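Succinyl-CoA:3-ketoacid-coenzyme A transferase subunit B (Helicobacter pylori, PDB 3RRL) catalyses, as one subunit of the enzyme, the transfer of coenzyme A from succinyl-CoA to a 3-oxo acid, yielding a 3-oxoacyl-CoA and succinate. Local coordinates at residues Ile6-Ala9 and Ala10-Leu13; Glu188-Ser191 and Leu192-Lys196; Ala82-Phe85 and Ala86-Gly90. All blocks are in the same frame, centred on the assembly; numbering follows the deposited sequence.

Contact 1: Ile6-Ala9 and Ala10-Leu13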
loop_
_atom_site.group_PDB
_atom_site.type_symbol
_atom_site.label_atom_id
_atom_site.label_comp_id
_atom_site.label_asym_id
_atom_site.label_seq_id
_atom_site.Cartn_x
_atom_site.Cartn_y
_atom_site.Cartn_z
ATOM N N ILE B 6 9.258 -0.089 35.299
ATOM C CA ILE B 6 8.231 0.667 34.606
ATOM C C ILE B 6 8.461 2.164 34.732
ATOM O O ILE B 6 8.526 2.882 33.730
ATOM C CB ILE B 6 6.837 0.283 35.129
ATOM C CG1 ILE B 6 6.467 -1.109 34.618
ATOM C CG2 ILE B 6 5.791 1.311 34.702
ATOM C CD1 ILE B 6 5.383 -1.785 35.429
ATOM N N LYS B 7 8.600 2.629 35.965
ATOM C CA LYS B 7 8.866 4.037 36.226
ATOM C C LYS B 7 10.137 4.562 35.546
ATOM O O LYS B 7 10.183 5.722 35.134
ATOM C CB LYS B 7 8.880 4.310 37.735
ATOM C CG LYS B 7 7.483 4.178 38.340
ATOM C CD LYS B 7 7.394 4.671 39.771
ATOM C CE LYS B 7 5.958 4.566 40.272
ATOM N NZ LYS B 7 5.810 4.973 41.698
ATOM N N ARG B 8 11.159 3.721 35.417
ATOM C CA ARG B 8 12.386 4.146 34.741
ATOM C C ARG B 8 12.150 4.186 33.234
ATOM O O ARG B 8 12.612 5.093 32.546
ATOM C CB ARG B 8 13.563 3.228 35.091
ATOM C CG ARG B 8 14.856 3.553 34.349
ATOM C CD ARG B 8 15.280 5.012 34.546
ATOM N NE ARG B 8 16.444 5.356 33.728
ATOM C CZ ARG B 8 16.379 5.685 32.437
ATOM N NH1 ARG B 8 17.482 5.976 31.769
ATOM N NH2 ARG B 8 15.211 5.727 31.812
ATOM N N ALA B 9 11.404 3.208 32.733
ATOM C CA ALA B 9 11.027 3.187 31.323
ATOM C C ALA B 9 10.211 4.420 30.942
ATOM O O ALA B 9 10.355 4.953 29.839
ATOM C CB ALA B 9 10.247 1.921 31.005
ATOM N N ALA B 10 9.353 4.871 31.856
ATOM C CA ALA B 10 8.488 6.019 31.583
ATOM C C ALA B 10 9.293 7.280 31.295
ATOM O O ALA B 10 8.853 8.153 30.553
ATOM C CB ALA B 10 7.537 6.258 32.741
ATOM N N LYS B 11 10.476 7.366 31.886
ATOM C CA LYS B 11 11.333 8.525 31.701
ATOM C C LYS B 11 11.805 8.663 30.258
ATOM O O LYS B 11 12.230 9.743 29.836
ATOM C CB LYS B 11 12.528 8.461 32.654
ATOM C CG LYS B 11 12.147 8.567 34.124
ATOM C CD LYS B 11 13.386 8.631 35.011
ATOM C CE LYS B 11 13.047 9.150 36.400
ATOM N NZ LYS B 11 12.034 8.306 37.099
ATOM N N GLU B 12 11.728 7.572 29.503
ATOM C CA GLU B 12 12.146 7.589 28.099
ATOM C C GLU B 12 11.092 8.198 27.164
ATOM O O GLU B 12 11.373 8.505 26.000
ATOM C CB GLU B 12 12.524 6.177 27.636
ATOM C CG GLU B 12 13.679 5.571 28.428
ATOM C CD GLU B 12 14.982 6.320 28.207
ATOM O OE1 GLU B 12 15.299 6.612 27.030
ATOM O OE2 GLU B 12 15.684 6.624 29.201
ATOM N N LEU B 13 9.877 8.371 27.671
ATOM C CA LEU B 13 8.811 8.953 26.860
ATOM C C LEU B 13 8.895 10.470 26.872
ATOM O O LEU B 13 8.938 11.093 27.931
ATOM C CB LEU B 13 7.440 8.489 27.345
ATOM C CG LEU B 13 7.216 6.981 27.300
ATOM C CD1 LEU B 13 5.764 6.664 27.565
ATOM C CD2 LEU B 13 7.618 6.462 25.951
HETATM O O HOH W 1 8.734 7.664 36.228
#
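Ala10 opens this stretch by donating its backbone N to Ile6 O at 2.9 Å, an i to i+4 bond of helix 2-10. Its methyl lies beside the carbonyl oxygens of Ile6 and Lys7 and, beyond the segments, touches Glu32. At Lys11 the bonding tightens to i to i+3, Lys11 N reaching Arg8 O at 3.2 Å, and this marks the winding down of the helix. The aliphatic part of Lys11 leans over that last turn, with CG 3.6 Å from Lys7 O, and crosses the Arg8 chain at about a right angle. Its chain kinks only at the far end, at chi4, which brings NZ back to a water; that link is weak, while the same water donates to Lys7 O.

Glu12 carries the main side-chain contact. Glu12 N bonds to Ala9 O at 3.0 Å, another i to i+3 step, and the carboxylate turns back to Arg8. Arg8 NH2 meets Glu12 OE2 at 2.8 Å on the anti lone pair, and Arg8 NH1 the same oxygen at 3.2 Å, a salt bridge gripped end-on with both nitrogens on one atom. OE2 lies within 3° of the guanidinium plane. The two flat groups are nearly coplanar, 25° apart. The bend of Arg8 at chi2 (55°) swings its head along the helix to get there. Leu13 N closes a type I turn on Ala10 O, and its side chain packs on Ile38.

Arg8 NE also forms a salt bridge with Glu185. Glu12 OE1 makes one to Lys134, and OE2 takes a further, neutral hydrogen bond from Gln166 NE2 of strand 166-168. Lys134, Glu12, Arg8 and Glu185 thus alternate in charge, linking strands 134-138 and 180-186 through the end of helix 2-10, and probably keep one another ionised.

Contact 2: Glu188-Ser191 and Leu192-Lys196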
loop_
_atom_site.group_PDB
_atom_site.type_symbol
_atom_site.label_atom_id
_atom_site.label_comp_id
_atom_site.label_asym_id
_atom_site.label_seq_id
_atom_site.Cartn_x
_atom_site.Cartn_y
_atom_site.Cartn_z
ATOM N N GLU B 188 17.895 2.210 41.947
ATOM C CA GLU B 188 17.970 2.610 43.352
ATOM C C GLU B 188 18.206 1.434 44.296
ATOM O O GLU B 188 17.477 0.448 44.262
ATOM C CB GLU B 188 16.703 3.365 43.760
ATOM C CG GLU B 188 16.864 4.875 43.796
ATOM C CD GLU B 188 17.746 5.337 44.946
ATOM O OE1 GLU B 188 17.900 6.566 45.131
ATOM O OE2 GLU B 188 18.285 4.471 45.668
ATOM N N GLY B 189 19.233 1.551 45.140
ATOM C CA GLY B 189 19.527 0.530 46.133
ATOM C C GLY B 189 20.215 -0.701 45.567
ATOM O O GLY B 189 20.252 -1.762 46.204
ATOM N N VAL B 190 20.762 -0.556 44.363
ATOM C CA VAL B 190 21.472 -1.648 43.708
ATOM C C VAL B 190 22.962 -1.324 43.573
ATOM O O VAL B 190 23.342 -0.179 43.316
ATOM C CB VAL B 190 20.853 -1.974 42.331
ATOM C CG1 VAL B 190 21.648 -3.070 41.633
ATOM C CG2 VAL B 190 19.395 -2.398 42.495
ATOM N N SER B 191 23.804 -2.337 43.748
ATOM C CA SER B 191 25.246 -2.126 43.775
ATOM C C SER B 191 25.878 -2.582 42.476
ATOM O O SER B 191 25.370 -3.486 41.812
ATOM C CB SER B 191 25.889 -2.887 44.932
ATOM O OG SER B 191 26.160 -4.222 44.543
ATOM N N LEU B 192 26.977 -1.938 42.106
ATOM C CA LEU B 192 27.726 -2.349 40.930
ATOM C C LEU B 192 27.995 -3.852 40.970
ATOM O O LEU B 192 27.813 -4.555 39.973
ATOM C CB LEU B 192 29.040 -1.570 40.830
ATOM C CG LEU B 192 29.960 -1.952 39.667
ATOM C CD1 LEU B 192 29.204 -1.995 38.351
ATOM C CD2 LEU B 192 31.156 -1.008 39.569
ATOM N N ASP B 193 28.412 -4.344 42.128
ATOM C CA ASP B 193 28.752 -5.757 42.272
ATOM C C ASP B 193 27.551 -6.686 42.113
ATOM O O ASP B 193 27.690 -7.798 41.600
ATOM C CB ASP B 193 29.455 -6.014 43.610
ATOM C CG ASP B 193 30.950 -5.731 43.550
ATOM O OD1 ASP B 193 31.374 -4.864 42.750
ATOM O OD2 ASP B 193 31.701 -6.383 44.304
ATOM N N GLN B 194 26.383 -6.246 42.570
ATOM C CA GLN B 194 25.160 -7.023 42.377
ATOM C C GLN B 194 24.889 -7.227 40.885
ATOM O O GLN B 194 24.449 -8.294 40.461
ATOM C CB GLN B 194 23.963 -6.336 43.044
ATOM C CG GLN B 194 23.680 -6.827 44.455
ATOM C CD GLN B 194 23.165 -5.729 45.373
ATOM O OE1 GLN B 194 22.681 -4.691 44.915
ATOM N NE2 GLN B 194 23.277 -5.950 46.685
ATOM N N VAL B 195 25.162 -6.196 40.094
ATOM C CA VAL B 195 24.949 -6.266 38.653
ATOM C C VAL B 195 25.969 -7.186 37.984
ATOM O O VAL B 195 25.603 -8.045 37.184
ATOM C CB VAL B 195 24.995 -4.867 38.004
ATOM C CG1 VAL B 195 24.800 -4.972 36.506
ATOM C CG2 VAL B 195 23.931 -3.976 38.608
ATOM N N LYS B 196 27.244 -7.014 38.314
ATOM C CA LYS B 196 28.278 -7.883 37.769
ATOM C C LYS B 196 27.942 -9.330 38.078
ATOM O O LYS B 196 28.029 -10.204 37.213
ATOM C CB LYS B 196 29.639 -7.553 38.375
ATOM C CG LYS B 196 30.193 -6.195 38.017
ATOM C CD LYS B 196 31.538 -6.004 38.700
ATOM C CE LYS B 196 32.203 -4.696 38.315
ATOM N NZ LYS B 196 33.413 -4.465 39.156
#
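Ser191 and Gln194 bind each other twice, and reciprocally: the side chain of each accepts from the backbone N of the other. This is a capping box at the start of helix 192-198, with Ser191 as N-cap. Ser191 OG takes the N-H of Gln194 at 2.8 Å; in the other direction Ser191 N donates to Gln194 OE1 at 2.9 Å, from a position 45° out of the amide carbonyl plane. The serine hydroxyl is placed between its own backbone N and carbonyl carbon (chi1 85°), which turns OG in over the first helical turn. Gln194 bends at chi2 (145°) to fold its amide back toward the loop, where OE1 also lies 3.5 Å from Val190 CA.

Beside the capping box is a small apolar contact. Val190 CG1 touches Val195 CG2 at 3.9 Å, the two side chains crossing at about a right angle, and Val195 packs further on Leu186, Ala172 and Phe174 of the neighbouring strands. Val195 N then starts the regular helical bonding on Ser191 O at 3.2 Å.

An N-H of the first turn has no preceding helical carbonyl to bond to; here Ser191 OG satisfies that of Gln194, and Gln194 OE1 in return holds the loop's backbone at Ser191 N.

Contact 3: Ala82-Phe85 and Ala86-Gly90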
loop_
_atom_site.group_PDB
_atom_site.type_symbol
_atom_site.label_atom_id
_atom_site.label_comp_id
_atom_site.label_asym_id
_atom_site.label_seq_id
_atom_site.Cartn_x
_atom_site.Cartn_y
_atom_site.Cartn_z
ATOM N N ALA B 82 -1.412 -3.442 6.523
ATOM C CA ALA B 82 -0.263 -3.100 5.695
ATOM C C ALA B 82 0.210 -1.680 5.969
ATOM O O ALA B 82 1.415 -1.412 5.989
ATOM C CB ALA B 82 -0.604 -3.248 4.217
ATOM N N ASP B 83 -0.746 -0.772 6.150
ATOM C CA ASP B 83 -0.440 0.628 6.420
ATOM C C ASP B 83 0.222 0.777 7.778
ATOM O O ASP B 83 1.176 1.539 7.942
ATOM C CB ASP B 83 -1.713 1.487 6.387
ATOM C CG ASP B 83 -2.331 1.583 5.003
ATOM O OD1 ASP B 83 -1.627 1.327 4.004
ATOM O OD2 ASP B 83 -3.530 1.929 4.917
ATOM N N SER B 84 -0.310 0.061 8.759
ATOM C CA SER B 84 0.245 0.058 10.105
ATOM C C SER B 84 1.704 -0.346 10.059
ATOM O O SER B 84 2.579 0.319 10.632
ATOM C CB SER B 84 -0.511 -0.936 10.981
ATOM O OG SER B 84 -0.009 -0.915 12.302
ATOM N N PHE B 85 1.972 -1.441 9.365
ATOM C CA PHE B 85 3.323 -1.962 9.333
ATOM C C PHE B 85 4.225 -1.203 8.361
ATOM O O PHE B 85 5.444 -1.222 8.505
ATOM C CB PHE B 85 3.321 -3.483 9.147
ATOM C CG PHE B 85 2.959 -4.216 10.410
ATOM C CD1 PHE B 85 3.877 -4.326 11.443
ATOM C CD2 PHE B 85 1.693 -4.733 10.596
ATOM C CE1 PHE B 85 3.546 -4.957 12.623
ATOM C CE2 PHE B 85 1.358 -5.369 11.778
ATOM C CZ PHE B 85 2.291 -5.481 12.792
ATOM N N ALA B 86 3.625 -0.502 7.400
ATOM C CA ALA B 86 4.391 0.410 6.557
ATOM C C ALA B 86 4.901 1.550 7.435
ATOM O O ALA B 86 6.030 1.994 7.309
ATOM C CB ALA B 86 3.527 0.950 5.422
HETATM N N MSE B 87 4.042 2.016 8.333
HETATM C CA MSE B 87 4.377 3.079 9.269
HETATM C C MSE B 87 5.505 2.609 10.192
HETATM O O MSE B 87 6.467 3.340 10.468
HETATM C CB MSE B 87 3.127 3.415 10.079
HETATM C CG MSE B 87 3.261 4.530 11.072
HETATM SE SE MSE B 87 1.542 4.794 11.979
HETATM C CE MSE B 87 0.393 4.741 10.429
ATOM N N ILE B 88 5.382 1.376 10.665
ATOM C CA ILE B 88 6.383 0.798 11.552
ATOM C C ILE B 88 7.687 0.480 10.819
ATOM O O ILE B 88 8.763 0.898 11.243
ATOM C CB ILE B 88 5.845 -0.465 12.234
ATOM C CG1 ILE B 88 4.841 -0.070 13.318
ATOM C CG2 ILE B 88 6.982 -1.274 12.832
ATOM C CD1 ILE B 88 3.967 -1.207 13.804
ATOM N N ARG B 89 7.584 -0.250 9.713
ATOM C CA ARG B 89 8.765 -0.706 8.982
ATOM C C ARG B 89 9.496 0.475 8.362
ATOM O O ARG B 89 10.717 0.439 8.184
ATOM C CB ARG B 89 8.367 -1.694 7.884
ATOM C CG ARG B 89 9.541 -2.416 7.226
ATOM C CD ARG B 89 9.121 -3.087 5.920
ATOM N NE ARG B 89 8.000 -4.011 6.092
ATOM C CZ ARG B 89 6.730 -3.729 5.799
ATOM N NH1 ARG B 89 5.800 -4.656 5.993
ATOM N NH2 ARG B 89 6.384 -2.535 5.304
ATOM N N GLY B 90 8.741 1.520 8.035
ATOM C CA GLY B 90 9.294 2.674 7.348
ATOM C C GLY B 90 10.030 3.639 8.256
ATOM O O GLY B 90 10.526 4.666 7.793
HETATM O O HOH W 2 3.467 -3.218 5.216
#
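Ala82 O accepts twice: from Ala86 N at 2.8 Å, and from a water that passes the link on to Arg89 NH1, which it meets at 2.8 Å. The arginine thus reaches back two helical turns through one solvent molecule. Its other terminal nitrogen, NH2, donates to the backbone of a neighbouring protein chain. Phe85 O sits 3.6 Å above one face of the Arg89 guanidinium, offset toward its rim. The chain bends at chi3 (-56°) to bring the head round to that carbonyl.

Phe85 O itself is taken by Arg89 N at 2.6 Å. Between these two, Asp83 O receives Met87 N at 2.9 Å and Ser84 O receives Ile88 N at 3.0 Å, so four successive carbonyls of helix 81-89 have their i to i+4 donors; Gly90 N extends the series to Ala86 O. Ser84 OG bonds to the carbonyl oxygen of Glu43, the predicted catalytic residue.

On the apolar side the Phe85 and Ile88 side chains run alongside each other in the same direction, Phe85 CD1 lying 3.9 Å from Ile88 CD1. Phe85 also packs on Glu43 and Asp127, and Ile88 on Leu128 of helix 125-131. Met87, built as selenomethionine, rests on Phe79 and Gln41.

Two polar ends thus tie the helix outward: Ser84 OG to Glu43, and the Arg89 guanidinium to one neighbouring chain, while a second packs against Ala82, Phe85 and Arg89.

In the fold
From the N terminus, contact 1 comes first, fastening the end of helix 2-10, before strand 18-21, to strands 134-138, 166-168 and 180-186 of the mixed sheet. Contact 3 follows, setting helix 81-89 beside helix 125-131 and strand 39-42, next to Glu43 and neighbouring chains. Contact 2 comes last, setting helix 192-198 against strands 172-177 and 180-186. The direct bonds span three or four residues, so none closes a long loop, and the three lie in series without nesting or crossing. Contacts 2 and 3 lie on opposite sides of the chain's centre, about 40 Å apart between centres; contact 1 lies nearer the middle.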